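Local coordinates for LysM domain protein (Mycobacterium smegmatis, PDB 4OIT) that binds mannose as a bacterial beta-prism II lectin that assembles into a domain-swapped dimer, at residues K85-D90 and V95-D100; G32-Y37 and G62-Y67; G14-S19 and A23-L28. One frame throughout, in Å; residues are numbered along the deposited sequence.

How the contacts relate
Contacts 2 and 3 adjoin in one lobe of the chain, their centres about 11 Å apart: strands 24-28 and 34-38 are neighbours in one sheet, joined by Tyr37 N to Thr25 O and Val35 O to Thr27 N, both 2.8 Å and probable hydrogen bonds. Contact 1 lies on the other side of the chain's centre, about 42 Å from contact 2 and 47 Å from contact 3 between centres, yet all three touch the second subunit, as befits a domain-swapped dimer. Contacts 1 and 2 each include residues of a mannose site, with Tyr97 and Tyr67 in corresponding roles, whereas contact 3 is the hairpin whose Leu26 and Leu28 pack against Leu34 of contact 2.

Contact 1: residues K85-D90 and V95-D100; sequences KLVLQD and VLYAKD. With MAN (alpha-D-mannopyranose), chain H.
Lys85 and Tyr97 open the hairpin of strands 85-88 and 94-98 as an antiparallel hydrogen-bonded pair, with Lys85 N to Tyr97 O and Tyr97 N to Lys85 O both 2.8 Å. The lysine takes the crowded position between its backbone N and carbonyl carbon (chi1 56°), and its CG meets the tyrosine CB. Leu86 faces Leu96 in a non-hydrogen-bonded pair on the other side of the sheet, its CB 3.9 Å from Leu96 CD1. Phe64 of the second subunit packs on Leu86, and a strand of that subunit pairs with Lys85 to Val87, so the sheet runs on across the interface. Val87 returns to the tyrosine side. Its backbone pairs with Val95, while its CG2 reaches the edge of the Tyr97 ring, 3.7 Å from CD2. One face of that ring lies against Val95 CG1, 3.5 Å from its plane and over the centre.

Beyond the strand, Gln89 stretches out to the mannose, extended past CG. Its OE1 accepts a hydrogen bond from Tyr97 OH at 2.6 Å, with the amide and ring planes 40° apart, and its NE2 donates to mannose O3 at 2.9 Å. Mannose O4 donates a hydrogen bond to Tyr97 OH, also at 2.6 Å. Asp91 and Asn93 also hydrogen-bond the sugar, and Ser105 belongs to the same pocket.

The tyrosine hydroxyl thus links a directed chain, from mannose O4 through Tyr97 OH to Gln89 OE1. Val95 and Val87 limit the rotation of the ring, so Tyr97 meets mannose O4 while Gln89 NE2 meets the neighbouring O3.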
loop_
_atom_site.group_PDB
_atom_site.type_symbol
_atom_site.label_atom_id
_atom_site.label_comp_id
_atom_site.label_asym_id
_atom_site.label_seq_id
_atom_site.Cartn_x
_atom_site.Cartn_y
_atom_site.Cartn_z
ATOM N N LYS B 85 12.787 16.302 -10.547
ATOM C CA LYS B 85 13.090 16.668 -9.171
ATOM C C LYS B 85 12.108 17.733 -8.692
ATOM O O LYS B 85 11.725 18.624 -9.452
ATOM C CB LYS B 85 14.529 17.169 -9.041
ATOM C CG LYS B 85 14.889 18.330 -9.956
ATOM C CD LYS B 85 16.358 18.692 -9.807
ATOM C CE LYS B 85 16.767 19.803 -10.760
ATOM N NZ LYS B 85 18.146 20.285 -10.470
ATOM N N LEU B 86 11.695 17.621 -7.435
ATOM C CA LEU B 86 10.792 18.590 -6.821
ATOM C C LEU B 86 11.606 19.593 -6.016
ATOM O O LEU B 86 12.390 19.206 -5.154
ATOM C CB LEU B 86 9.784 17.884 -5.911
ATOM C CG LEU B 86 8.703 18.771 -5.286
ATOM C CD1 LEU B 86 7.699 19.230 -6.334
ATOM C CD2 LEU B 86 7.999 18.035 -4.158
ATOM N N VAL B 87 11.408 20.878 -6.296
ATOM C CA VAL B 87 12.182 21.941 -5.657
ATOM C C VAL B 87 11.260 22.951 -4.989
ATOM O O VAL B 87 10.395 23.537 -5.645
ATOM C CB VAL B 87 13.083 22.684 -6.670
ATOM C CG1 VAL B 87 13.972 23.697 -5.962
ATOM C CG2 VAL B 87 13.942 21.704 -7.453
ATOM N N LEU B 88 11.449 23.138 -3.684
ATOM C CA LEU B 88 10.813 24.226 -2.943
ATOM C C LEU B 88 11.773 25.414 -2.972
ATOM O O LEU B 88 12.829 25.382 -2.340
ATOM C CB LEU B 88 10.507 23.806 -1.500
ATOM C CG LEU B 88 9.851 24.855 -0.591
ATOM C CD1 LEU B 88 8.520 25.336 -1.145
ATOM C CD2 LEU B 88 9.672 24.308 0.817
ATOM N N GLN B 89 11.397 26.457 -3.708
ATOM C CA GLN B 89 12.310 27.558 -4.032
ATOM C C GLN B 89 12.224 28.716 -3.041
ATOM O O GLN B 89 11.256 28.840 -2.293
ATOM C CB GLN B 89 12.020 28.080 -5.441
ATOM C CG GLN B 89 11.969 27.000 -6.512
ATOM C CD GLN B 89 11.957 27.554 -7.931
ATOM O OE1 GLN B 89 12.665 27.047 -8.800
ATOM N NE2 GLN B 89 11.157 28.590 -8.172
ATOM N N ASP B 90 13.240 29.575 -3.069
ATOM C CA ASP B 90 13.291 30.761 -2.206
ATOM C C ASP B 90 12.261 31.836 -2.591
ATOM O O ASP B 90 11.973 32.723 -1.791
ATOM C CB ASP B 90 14.703 31.369 -2.201
ATOM C CG ASP B 90 15.716 30.514 -1.443
ATOM O OD1 ASP B 90 15.333 29.833 -0.464
ATOM O OD2 ASP B 90 16.907 30.529 -1.821
ATOM N N VAL B 95 8.006 23.614 -7.442
ATOM C CA VAL B 95 8.137 23.283 -8.860
ATOM C C VAL B 95 8.691 21.875 -9.043
ATOM O O VAL B 95 9.706 21.518 -8.442
ATOM C CB VAL B 95 9.094 24.266 -9.573
ATOM C CG1 VAL B 95 9.078 24.045 -11.081
ATOM C CG2 VAL B 95 8.733 25.708 -9.248
ATOM N N LEU B 96 8.022 21.083 -9.877
ATOM C CA LEU B 96 8.570 19.811 -10.332
ATOM C C LEU B 96 9.298 20.054 -11.651
ATOM O O LEU B 96 8.673 20.361 -12.672
ATOM C CB LEU B 96 7.476 18.758 -10.516
ATOM C CG LEU B 96 7.985 17.327 -10.739
ATOM C CD1 LEU B 96 8.477 16.701 -9.443
ATOM C CD2 LEU B 96 6.891 16.467 -11.343
ATOM N N TYR B 97 10.620 19.926 -11.609
ATOM C CA TYR B 97 11.467 20.154 -12.772
ATOM C C TYR B 97 11.758 18.841 -13.475
ATOM O O TYR B 97 12.133 17.864 -12.834
ATOM C CB TYR B 97 12.786 20.807 -12.356
ATOM C CG TYR B 97 12.678 22.289 -12.062
ATOM C CD1 TYR B 97 12.468 23.208 -13.087
ATOM C CD2 TYR B 97 12.799 22.771 -10.762
ATOM C CE1 TYR B 97 12.372 24.564 -12.823
ATOM C CE2 TYR B 97 12.707 24.124 -10.487
ATOM C CZ TYR B 97 12.494 25.017 -11.521
ATOM O OH TYR B 97 12.400 26.360 -11.255
ATOM N N ALA B 98 11.587 18.835 -14.791
ATOM C CA ALA B 98 11.921 17.687 -15.630
ATOM C C ALA B 98 13.106 18.028 -16.529
ATOM O O ALA B 98 13.602 19.153 -16.529
ATOM C CB ALA B 98 10.718 17.280 -16.469
ATOM N N LYS B 99 13.548 17.035 -17.289
ATOM C CA LYS B 99 14.613 17.191 -18.278
ATOM C C LYS B 99 14.358 18.360 -19.236
ATOM O O LYS B 99 15.228 19.210 -19.437
ATOM C CB LYS B 99 14.749 15.887 -19.067
ATOM C CG LYS B 99 15.828 15.882 -20.135
ATOM C CD LYS B 99 15.871 14.540 -20.854
ATOM C CE LYS B 99 16.669 13.505 -20.087
ATOM N NZ LYS B 99 18.135 13.756 -20.192
ATOM N N ASP B 100 13.162 18.396 -19.820
ATOM C CA ASP B 100 12.802 19.432 -20.802
ATOM C C ASP B 100 12.224 20.715 -20.188
ATOM O O ASP B 100 11.795 21.608 -20.920
ATOM C CB ASP B 100 11.826 18.870 -21.847
ATOM C CG ASP B 100 10.476 18.505 -21.257
ATOM O OD1 ASP B 100 10.450 17.815 -20.212
ATOM O OD2 ASP B 100 9.443 18.901 -21.842
HETATM C C1 MAN H . 8.249 31.012 -11.904
HETATM C C2 MAN H . 9.584 30.888 -11.158
HETATM C C3 MAN H . 10.502 29.823 -11.744
HETATM C C4 MAN H . 9.739 28.534 -11.951
HETATM C C5 MAN H . 8.525 28.786 -12.824
HETATM C C6 MAN H . 7.712 27.506 -12.946
HETATM O O1 MAN H . 8.410 31.768 -13.090
HETATM O O2 MAN H . 9.348 30.607 -9.788
HETATM O O3 MAN H . 11.602 29.600 -10.885
HETATM O O4 MAN H . 10.578 27.607 -12.603
HETATM O O5 MAN H . 7.675 29.757 -12.239
HETATM O O6 MAN H . 6.511 27.780 -13.635
#

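Contact 2: residues G32-Y37 and G62-Y67; sequences GNLVLY and GNFVLY. With BMA (beta-D-mannopyranose), chain I.
Leu34 and Phe64 approach each other from opposite directions, the leucine methyl CD2 meeting the outer edge of the aromatic ring near its plane. That methyl lies 4.0 Å from Phe64 CZ and equally close to CE2, so the leucine abuts the rim of the ring and does not stack on it. Leu66 joins from the same strand as Phe64: its CD2 comes to 4.0 Å from Leu34 CB, while its CD1 nears Leu34 CD2. The two leucines use different first torsions. In Leu34, CG stands anti to the backbone N (chi1 180°), sending the branch out toward Phe64; in Leu66 it lies beside the backbone N (chi1 -88°), which brings both methyls against Leu34. The backbones never pair, and Leu34 and Leu66 have CA atoms 8.4 Å apart.

These side chains join two different sheets of the beta-prism. Leu26 and Leu28 pack on Leu34, and Ala56 on both Phe64 and Leu66. Leu86 of the second subunit packs on Phe64, carrying the apolar cluster across the interface.

The segment 62-67 also carries sugar-binding residues, Asn63 just before the strand and Val65 and Tyr67 on it. Asn63 ND2 donates to O2 of the beta-mannose at 3.2 Å, in a nearly straight bond of 170°, and Tyr67 OH accepts from O4 at 2.5 Å and from O3. Val65 CG2 touches C6 of the sugar, while Val65 CG1 lies against one face of the Tyr67 ring, offset toward its rim. Gln59 and Asp61 complete the site.

The segment 62-67 therefore divides its chemistry: Phe64 and Leu66 supply an essentially apolar contact to the buried interior, without a hydrogen bond across it, while Asn63 and Tyr67 provide polar groups that bind mannose.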
loop_
_atom_site.group_PDB
_atom_site.type_symbol
_atom_site.label_atom_id
_atom_site.label_comp_id
_atom_site.label_asym_id
_atom_site.label_seq_id
_atom_site.Cartn_x
_atom_site.Cartn_y
_atom_site.Cartn_z
ATOM N N GLY B 32 -9.928 -8.311 -5.443
ATOM C CA GLY B 32 -9.561 -8.208 -4.032
ATOM C C GLY B 32 -10.145 -9.304 -3.160
ATOM O O GLY B 32 -9.736 -9.467 -2.011
ATOM N N ASN B 33 -11.102 -10.057 -3.697
ATOM C CA ASN B 33 -11.770 -11.103 -2.932
ATOM C C ASN B 33 -10.946 -12.388 -2.899
ATOM O O ASN B 33 -10.488 -12.869 -3.936
ATOM C CB ASN B 33 -13.162 -11.379 -3.507
ATOM C CG ASN B 33 -14.122 -11.966 -2.481
ATOM O OD1 ASN B 33 -13.809 -12.065 -1.288
ATOM N ND2 ASN B 33 -15.307 -12.354 -2.943
ATOM N N LEU B 34 -10.744 -12.921 -1.698
ATOM C CA LEU B 34 -10.138 -14.235 -1.524
ATOM C C LEU B 34 -11.257 -15.268 -1.566
ATOM O O LEU B 34 -12.031 -15.385 -0.620
ATOM C CB LEU B 34 -9.391 -14.322 -0.192
ATOM C CG LEU B 34 -8.727 -15.677 0.082
ATOM C CD1 LEU B 34 -7.546 -15.897 -0.856
ATOM C CD2 LEU B 34 -8.290 -15.788 1.535
ATOM N N VAL B 35 -11.330 -16.019 -2.661
ATOM C CA VAL B 35 -12.462 -16.910 -2.911
ATOM C C VAL B 35 -12.053 -18.383 -2.912
ATOM O O VAL B 35 -11.077 -18.768 -3.555
ATOM C CB VAL B 35 -13.136 -16.586 -4.258
ATOM C CG1 VAL B 35 -14.454 -17.338 -4.385
ATOM C CG2 VAL B 35 -13.364 -15.085 -4.396
ATOM N N LEU B 36 -12.820 -19.192 -2.185
ATOM C CA LEU B 36 -12.678 -20.644 -2.198
ATOM C C LEU B 36 -13.710 -21.242 -3.152
ATOM O O LEU B 36 -14.914 -21.120 -2.925
ATOM C CB LEU B 36 -12.877 -21.214 -0.790
ATOM C CG LEU B 36 -12.851 -22.740 -0.639
ATOM C CD1 LEU B 36 -11.488 -23.307 -1.010
ATOM C CD2 LEU B 36 -13.228 -23.139 0.778
ATOM N N TYR B 37 -13.227 -21.881 -4.216
ATOM C CA TYR B 37 -14.094 -22.545 -5.191
ATOM C C TYR B 37 -14.064 -24.063 -5.018
ATOM O O TYR B 37 -13.004 -24.655 -4.820
ATOM C CB TYR B 37 -13.674 -22.179 -6.615
ATOM C CG TYR B 37 -13.991 -20.748 -6.990
ATOM C CD1 TYR B 37 -15.295 -20.356 -7.274
ATOM C CD2 TYR B 37 -12.986 -19.788 -7.068
ATOM C CE1 TYR B 37 -15.593 -19.047 -7.616
ATOM C CE2 TYR B 37 -13.274 -18.475 -7.411
ATOM C CZ TYR B 37 -14.577 -18.111 -7.689
ATOM O OH TYR B 37 -14.871 -16.812 -8.028
ATOM N N GLY B 62 2.377 -15.383 12.891
ATOM C CA GLY B 62 1.293 -16.360 13.056
ATOM C C GLY B 62 -0.063 -15.917 12.524
ATOM O O GLY B 62 -1.033 -16.670 12.588
ATOM N N ASN B 63 -0.123 -14.700 11.991
ATOM C CA ASN B 63 -1.377 -14.104 11.547
ATOM C C ASN B 63 -1.493 -14.164 10.026
ATOM O O ASN B 63 -0.569 -13.770 9.316
ATOM C CB ASN B 63 -1.446 -12.648 12.022
ATOM C CG ASN B 63 -2.866 -12.104 12.089
ATOM O OD1 ASN B 63 -3.852 -12.830 11.930
ATOM N ND2 ASN B 63 -2.971 -10.809 12.341
ATOM N N PHE B 64 -2.617 -14.678 9.537
ATOM C CA PHE B 64 -2.912 -14.683 8.103
ATOM C C PHE B 64 -3.752 -13.447 7.791
ATOM O O PHE B 64 -4.805 -13.247 8.388
ATOM C CB PHE B 64 -3.634 -15.973 7.704
ATOM C CG PHE B 64 -4.068 -16.017 6.260
ATOM C CD1 PHE B 64 -3.193 -15.672 5.238
ATOM C CD2 PHE B 64 -5.351 -16.433 5.923
ATOM C CE1 PHE B 64 -3.595 -15.722 3.913
ATOM C CE2 PHE B 64 -5.756 -16.487 4.599
ATOM C CZ PHE B 64 -4.878 -16.130 3.593
ATOM N N VAL B 65 -3.274 -12.626 6.858
ATOM C CA VAL B 65 -3.779 -11.267 6.682
ATOM C C VAL B 65 -3.892 -10.870 5.212
ATOM O O VAL B 65 -2.946 -11.034 4.446
ATOM C CB VAL B 65 -2.842 -10.247 7.361
ATOM C CG1 VAL B 65 -3.355 -8.826 7.178
ATOM C CG2 VAL B 65 -2.678 -10.560 8.841
ATOM N N LEU B 66 -5.048 -10.329 4.839
ATOM C CA LEU B 66 -5.231 -9.700 3.533
ATOM C C LEU B 66 -4.831 -8.233 3.637
ATOM O O LEU B 66 -5.373 -7.501 4.467
ATOM C CB LEU B 66 -6.687 -9.806 3.063
ATOM C CG LEU B 66 -7.073 -11.063 2.278
ATOM C CD1 LEU B 66 -6.823 -12.330 3.080
ATOM C CD2 LEU B 66 -8.530 -10.980 1.852
ATOM N N TYR B 67 -3.887 -7.810 2.800
ATOM C CA TYR B 67 -3.436 -6.417 2.776
ATOM C C TYR B 67 -3.884 -5.718 1.506
ATOM O O TYR B 67 -3.986 -6.337 0.448
ATOM C CB TYR B 67 -1.913 -6.334 2.868
ATOM C CG TYR B 67 -1.368 -6.535 4.257
ATOM C CD1 TYR B 67 -1.351 -5.494 5.177
ATOM C CD2 TYR B 67 -0.858 -7.764 4.647
ATOM C CE1 TYR B 67 -0.844 -5.673 6.452
ATOM C CE2 TYR B 67 -0.350 -7.955 5.918
ATOM C CZ TYR B 67 -0.345 -6.909 6.815
ATOM O OH TYR B 67 0.160 -7.096 8.077
HETATM C C1 BMA I . -1.591 -7.473 13.832
HETATM C C2 BMA I . -0.259 -7.899 13.195
HETATM C C3 BMA I . -0.133 -7.131 11.887
HETATM C C4 BMA I . -1.395 -7.192 11.025
HETATM C C5 BMA I . -2.717 -6.904 11.750
HETATM C C6 BMA I . -3.799 -7.608 10.941
HETATM O O1 BMA I . -1.973 -8.063 15.110
HETATM O O2 BMA I . -0.242 -9.330 12.945
HETATM O O3 BMA I . 0.976 -7.636 11.122
HETATM O O4 BMA I . -1.280 -6.205 9.982
HETATM O O5 BMA I . -2.836 -7.353 13.112
HETATM O O6 BMA I . -5.040 -6.913 11.084
#

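Contact 3: residues G14-S19 and A23-L28; sequences GGSLQS and AYTLTL
Ser16 and Thr27 face each other in an antiparallel beta hairpin, strands 16-18 and 24-28, at one end of a four-stranded sheet of the beta-prism II fold. Backbone hydrogen bonds supply its frame. Leu17 and Leu26 form a hydrogen-bonded pair, with Leu17 N to Leu26 O at 2.7 Å and a return bond from Leu26 N to Leu17 O. Toward the open end, Gly14 N donates to Leu28 O and Leu28 N to Gly15 O; near the turn, Ser19 N donates to Tyr24 O. CA-H...O contacts fill in between, among them Ser16 CA to Leu26 O at 3.2 Å.

Polar side chains bridge the strands on one face. Ser16 OG and Thr27 OG1 are hydrogen-bonded at 2.9 Å. One pair further on, the extended Gln18 chain crosses to Thr25: NE2 donates to OG1 at 3.2 Å, almost straight at 168°, with the hydroxyl oxygen close to the amide plane. Thr25 CG2 also approaches Ser16 CB diagonally.

Apolar contact occupies the opposite face, where Leu17 CB and Leu26 CB are 4.2 Å apart. Leu34 and Leu36 of the next strand pack on Leu26, and Leu94 of the second subunit touches it too, placing this face of the hairpin in the lobe's interior and at the interface.

A side chain also closes the turn. With chi1 at 54°, Ser19 turns OG back across the hairpin, and Asn21 OD1 is its further hydrogen-bond partner within the turn. Tyr24 N donates to Ser19 OG at 2.9 Å.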
loop_
_atom_site.group_PDB
_atom_site.type_symbol
_atom_site.label_atom_id
_atom_site.label_comp_id
_atom_site.label_asym_id
_atom_site.label_seq_id
_atom_site.Cartn_x
_atom_site.Cartn_y
_atom_site.Cartn_z
ATOM N N GLY B 14 -4.104 -13.013 -8.344
ATOM C CA GLY B 14 -4.200 -14.106 -9.316
ATOM C C GLY B 14 -3.591 -15.409 -8.823
ATOM O O GLY B 14 -3.683 -16.435 -9.498
ATOM N N GLY B 15 -2.967 -15.370 -7.646
ATOM C CA GLY B 15 -2.333 -16.545 -7.057
ATOM C C GLY B 15 -3.367 -17.476 -6.456
ATOM O O GLY B 15 -4.398 -17.027 -5.949
ATOM N N SER B 16 -3.087 -18.776 -6.511
ATOM C CA SER B 16 -4.036 -19.785 -6.050
ATOM C C SER B 16 -3.370 -20.865 -5.212
ATOM O O SER B 16 -2.223 -21.239 -5.457
ATOM C CB SER B 16 -4.730 -20.452 -7.242
ATOM O OG SER B 16 -5.526 -19.528 -7.962
ATOM N N LEU B 17 -4.103 -21.335 -4.206
ATOM C CA LEU B 17 -3.852 -22.638 -3.605
ATOM C C LEU B 17 -4.879 -23.599 -4.174
ATOM O O LEU B 17 -6.005 -23.202 -4.478
ATOM C CB LEU B 17 -3.982 -22.597 -2.081
ATOM C CG LEU B 17 -2.869 -21.926 -1.272
ATOM C CD1 LEU B 17 -3.074 -22.236 0.205
ATOM C CD2 LEU B 17 -1.482 -22.367 -1.726
ATOM N N GLN B 18 -4.483 -24.857 -4.335
ATOM C CA GLN B 18 -5.418 -25.908 -4.726
ATOM C C GLN B 18 -5.206 -27.154 -3.880
ATOM O O GLN B 18 -4.069 -27.528 -3.581
ATOM C CB GLN B 18 -5.285 -26.254 -6.213
ATOM C CG GLN B 18 -6.468 -27.052 -6.747
ATOM C CD GLN B 18 -6.358 -27.363 -8.227
ATOM O OE1 GLN B 18 -5.543 -28.184 -8.638
ATOM N NE2 GLN B 18 -7.189 -26.716 -9.036
ATOM N N SER B 19 -6.309 -27.791 -3.504
ATOM C CA SER B 19 -6.265 -29.039 -2.750
ATOM C C SER B 19 -5.619 -30.137 -3.592
ATOM O O SER B 19 -5.683 -30.103 -4.825
ATOM C CB SER B 19 -7.673 -29.457 -2.325
ATOM O OG SER B 19 -8.549 -29.529 -3.440
ATOM N N ALA B 23 -9.982 -30.622 -6.491
ATOM C CA ALA B 23 -11.411 -30.306 -6.397
ATOM C C ALA B 23 -11.686 -28.924 -5.799
ATOM O O ALA B 23 -12.715 -28.314 -6.092
ATOM C CB ALA B 23 -12.126 -31.374 -5.582
ATOM N N TYR B 24 -10.777 -28.441 -4.953
ATOM C CA TYR B 24 -10.966 -27.166 -4.258
ATOM C C TYR B 24 -9.833 -26.193 -4.573
ATOM O O TYR B 24 -8.662 -26.568 -4.538
ATOM C CB TYR B 24 -11.074 -27.396 -2.749
ATOM C CG TYR B 24 -12.059 -28.486 -2.384
ATOM C CD1 TYR B 24 -13.370 -28.448 -2.851
ATOM C CD2 TYR B 24 -11.679 -29.560 -1.585
ATOM C CE1 TYR B 24 -14.276 -29.445 -2.531
ATOM C CE2 TYR B 24 -12.579 -30.561 -1.255
ATOM C CZ TYR B 24 -13.875 -30.499 -1.730
ATOM O OH TYR B 24 -14.770 -31.489 -1.408
ATOM N N THR B 25 -10.196 -24.947 -4.871
ATOM C CA THR B 25 -9.234 -23.925 -5.299
ATOM C C THR B 25 -9.459 -22.612 -4.550
ATOM O O THR B 25 -10.510 -21.983 -4.694
ATOM C CB THR B 25 -9.344 -23.660 -6.816
ATOM O OG1 THR B 25 -9.310 -24.904 -7.525
ATOM C CG2 THR B 25 -8.202 -22.766 -7.304
ATOM N N LEU B 26 -8.470 -22.209 -3.755
ATOM C CA LEU B 26 -8.500 -20.927 -3.039
ATOM C C LEU B 26 -7.704 -19.884 -3.827
ATOM O O LEU B 26 -6.486 -20.002 -3.966
ATOM C CB LEU B 26 -7.910 -21.086 -1.635
ATOM C CG LEU B 26 -7.862 -19.831 -0.753
ATOM C CD1 LEU B 26 -9.256 -19.440 -0.282
ATOM C CD2 LEU B 26 -6.942 -20.053 0.438
ATOM N N THR B 27 -8.395 -18.861 -4.325
ATOM C CA THR B 27 -7.795 -17.868 -5.219
ATOM C C THR B 27 -7.984 -16.445 -4.707
ATOM O O THR B 27 -9.109 -16.016 -4.440
ATOM C CB THR B 27 -8.417 -17.955 -6.629
ATOM O OG1 THR B 27 -8.290 -19.292 -7.130
ATOM C CG2 THR B 27 -7.739 -16.983 -7.602
ATOM N N LEU B 28 -6.878 -15.717 -4.568
ATOM C CA LEU B 28 -6.938 -14.272 -4.377
ATOM C C LEU B 28 -7.129 -13.643 -5.750
ATOM O O LEU B 28 -6.209 -13.629 -6.572
ATOM C CB LEU B 28 -5.672 -13.732 -3.706
ATOM C CG LEU B 28 -5.613 -12.210 -3.489
ATOM C CD1 LEU B 28 -6.877 -11.677 -2.830
ATOM C CD2 LEU B 28 -4.396 -11.831 -2.656
#